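Local coordinates for C381 turret protein (Sulfolobus turreted icosahedral virus, PDB 4IND) that probably builds the pentameric turrets that project from the capsid of this archaeal virus, through three jelly-roll domains strung along one chain, at residues Thr309-Cys314 against Ser363-Thr368. Sequence-based numbering, arbitrary orientation.
Sequences TAVTQC and SSVTIT
Strands 311-314 and 365-368 run in roughly the same direction, 10.0 Å apart at closest approach and 32° askew, and they meet through their side chains, as members of two facing sheets. At the N-terminal, partly exposed end of both strands, the methyl of A310 touches V365 tip to tip, CB to CG2 at 3.8 Å. V311 comes next and works with one branch: its CG2, anti to its carbonyl carbon, reaches V365 CG1 at 4.1 Å and I367 CG2 at the same distance, so this single methyl touches two residues of the facing strand, and the V311 side chain crosses both obliquely. These are the two sheets of a jelly-roll sandwich, the C-terminal domain of the turret protein: strand 311-319 belongs to one, strand 365-377 to the other, and the contact lies far from the centre of the chain. Deeper in, I367 holds CG1 in the crowded position between its backbone N and carbonyl carbon (chi1 58°). From there the extended chain sends CD1 to C314 SG, 3.9 Å away, while V304 packs on both residues. A classic beta bulge, T312 and Q313 both opposite N357, falls between V311 and C314; with the extra residue there, V311 and C314 both point into the sandwich although three positions apart. On strand 365-377, T366 and T368 are hydrogen-bonded through OG1 to the hydroxyls of T277 and S275 of neighbouring strand 266-278.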
ATOM      1  N   THR A 309      39.370  30.644 -19.320  1.00 66.90           N
ATOM      2  CA  THR A 309      40.427  30.493 -18.331  1.00 70.37           C
ATOM      3  C   THR A 309      40.434  31.661 -17.349  1.00 69.43           C
ATOM      4  O   THR A 309      41.084  31.604 -16.308  1.00 70.24           O
ATOM      5  CB  THR A 309      41.806  30.362 -18.999  1.00 74.60           C
ATOM      6  OG1 THR A 309      42.020  31.475 -19.873  1.00 84.92           O
ATOM      7  CG2 THR A 309      41.877  29.084 -19.810  1.00 67.47           C
ATOM      8  N   ALA A 310      39.691  32.713 -17.682  1.00 67.54           N
ATOM      9  CA  ALA A 310      39.546  33.866 -16.795  1.00 66.27           C
ATOM     10  C   ALA A 310      38.580  33.600 -15.640  1.00 58.20           C
ATOM     11  O   ALA A 310      38.511  34.390 -14.703  1.00 59.14           O
ATOM     12  CB  ALA A 310      39.106  35.093 -17.580  1.00 72.12           C
ATOM     13  N   VAL A 311      37.839  32.493 -15.711  1.00 58.62           N
ATOM     14  CA  VAL A 311      36.927  32.092 -14.639  1.00 55.80           C
ATOM     15  C   VAL A 311      37.602  31.045 -13.761  1.00 59.47           C
ATOM     16  O   VAL A 311      37.988  29.983 -14.243  1.00 61.06           O
ATOM     17  CB  VAL A 311      35.607  31.514 -15.199  1.00 55.83           C
ATOM     18  CG1 VAL A 311      34.603  31.238 -14.065  1.00 53.04           C
ATOM     19  CG2 VAL A 311      35.011  32.455 -16.226  1.00 52.68           C
ATOM     20  N   THR A 312      37.739  31.351 -12.476  1.00 61.40           N
ATOM     21  CA  THR A 312      38.457  30.489 -11.539  1.00 62.52           C
ATOM     22  C   THR A 312      37.525  29.663 -10.663  1.00 57.55           C
ATOM     23  O   THR A 312      37.927  28.648 -10.096  1.00 57.08           O
ATOM     24  CB  THR A 312      39.348  31.322 -10.616  1.00 65.45           C
ATOM     25  OG1 THR A 312      38.539  32.255  -9.886  1.00 67.85           O
ATOM     26  CG2 THR A 312      40.390  32.081 -11.424  1.00 65.48           C
ATOM     27  N   GLN A 313      36.283  30.115 -10.539  1.00 53.97           N
ATOM     28  CA  GLN A 313      35.305  29.387  -9.751  1.00 50.22           C
ATOM     29  C   GLN A 313      33.929  29.503 -10.365  1.00 51.46           C
ATOM     30  O   GLN A 313      33.505  30.579 -10.770  1.00 59.63           O
ATOM     31  CB  GLN A 313      35.267  29.892  -8.306  1.00 51.51           C
ATOM     32  CG  GLN A 313      34.198  29.199  -7.450  1.00 50.85           C
ATOM     33  CD  GLN A 313      34.102  29.764  -6.040  1.00 59.00           C
ATOM     34  OE1 GLN A 313      34.446  30.924  -5.795  1.00 66.20           O
ATOM     35  NE2 GLN A 313      33.630  28.942  -5.104  1.00 55.08           N
ATOM     36  N   CYS A 314      33.232  28.380 -10.429  1.00 49.29           N
ATOM     37  CA  CYS A 314      31.876  28.378 -10.933  1.00 48.20           C
ATOM     38  C   CYS A 314      31.204  27.128 -10.397  1.00 46.74           C
ATOM     39  O   CYS A 314      31.282  26.064 -11.013  1.00 45.69           O
ATOM     40  CB  CYS A 314      31.877  28.407 -12.467  1.00 41.88           C
ATOM     41  SG  CYS A 314      30.234  28.639 -13.188  1.00 51.53           S
ATOM     42  N   SER A 363      38.742  43.962 -16.898  1.00 93.68           N
ATOM     43  CA  SER A 363      38.263  43.056 -17.933  1.00 91.73           C
ATOM     44  C   SER A 363      37.306  42.036 -17.339  1.00 82.69           C
ATOM     45  O   SER A 363      37.725  40.991 -16.841  1.00 80.66           O
ATOM     46  CB  SER A 363      39.443  42.348 -18.600  1.00 97.07           C
ATOM     47  OG  SER A 363      39.007  41.566 -19.696  1.00101.85           O
ATOM     48  N   SER A 364      36.017  42.350 -17.393  1.00 81.55           N
ATOM     49  CA  SER A 364      35.006  41.508 -16.771  1.00 78.08           C
ATOM     50  C   SER A 364      34.610  40.363 -17.697  1.00 74.19           C
ATOM     51  O   SER A 364      34.749  40.464 -18.914  1.00 71.85           O
ATOM     52  CB  SER A 364      33.778  42.340 -16.390  1.00 77.46           C
ATOM     53  OG  SER A 364      33.124  42.836 -17.545  1.00 78.86           O
ATOM     54  N   VAL A 365      34.133  39.271 -17.105  1.00 68.66           N
ATOM     55  CA  VAL A 365      33.657  38.118 -17.858  1.00 62.02           C
ATOM     56  C   VAL A 365      32.216  37.843 -17.464  1.00 61.12           C
ATOM     57  O   VAL A 365      31.880  37.829 -16.275  1.00 52.59           O
ATOM     58  CB  VAL A 365      34.473  36.858 -17.538  1.00 64.38           C
ATOM     59  CG1 VAL A 365      34.127  35.737 -18.510  1.00 61.43           C
ATOM     60  CG2 VAL A 365      35.952  37.154 -17.570  1.00 70.94           C
ATOM     61  N   THR A 366      31.365  37.623 -18.460  1.00 60.09           N
ATOM     62  CA  THR A 366      29.966  37.318 -18.200  1.00 59.73           C
ATOM     63  C   THR A 366      29.674  35.869 -18.560  1.00 55.09           C
ATOM     64  O   THR A 366      29.895  35.438 -19.692  1.00 57.87           O
ATOM     65  CB  THR A 366      29.014  38.252 -18.986  1.00 61.53           C
ATOM     66  OG1 THR A 366      29.158  39.597 -18.515  1.00 67.48           O
ATOM     67  CG2 THR A 366      27.567  37.814 -18.802  1.00 52.91           C
ATOM     68  N   ILE A 367      29.185  35.119 -17.584  1.00 47.18           N
ATOM     69  CA  ILE A 367      28.785  33.741 -17.806  1.00 48.09           C
ATOM     70  C   ILE A 367      27.282  33.628 -17.657  1.00 47.54           C
ATOM     71  O   ILE A 367      26.655  34.430 -16.966  1.00 55.95           O
ATOM     72  CB  ILE A 367      29.453  32.805 -16.803  1.00 40.81           C
ATOM     73  CG1 ILE A 367      29.094  33.230 -15.384  1.00 49.19           C
ATOM     74  CG2 ILE A 367      30.965  32.819 -16.980  1.00 52.11           C
ATOM     75  CD1 ILE A 367      29.643  32.304 -14.324  1.00 51.67           C
ATOM     76  N   THR A 368      26.705  32.633 -18.309  1.00 44.70           N
ATOM     77  CA  THR A 368      25.268  32.453 -18.266  1.00 43.42           C
ATOM     78  C   THR A 368      24.941  31.038 -17.855  1.00 47.28           C
ATOM     79  O   THR A 368      25.389  30.084 -18.496  1.00 45.44           O
ATOM     80  CB  THR A 368      24.631  32.766 -19.622  1.00 49.32           C
ATOM     81  OG1 THR A 368      24.870  34.143 -19.945  1.00 54.09           O
ATOM     82  CG2 THR A 368      23.124  32.513 -19.580  1.00 47.24           C
TER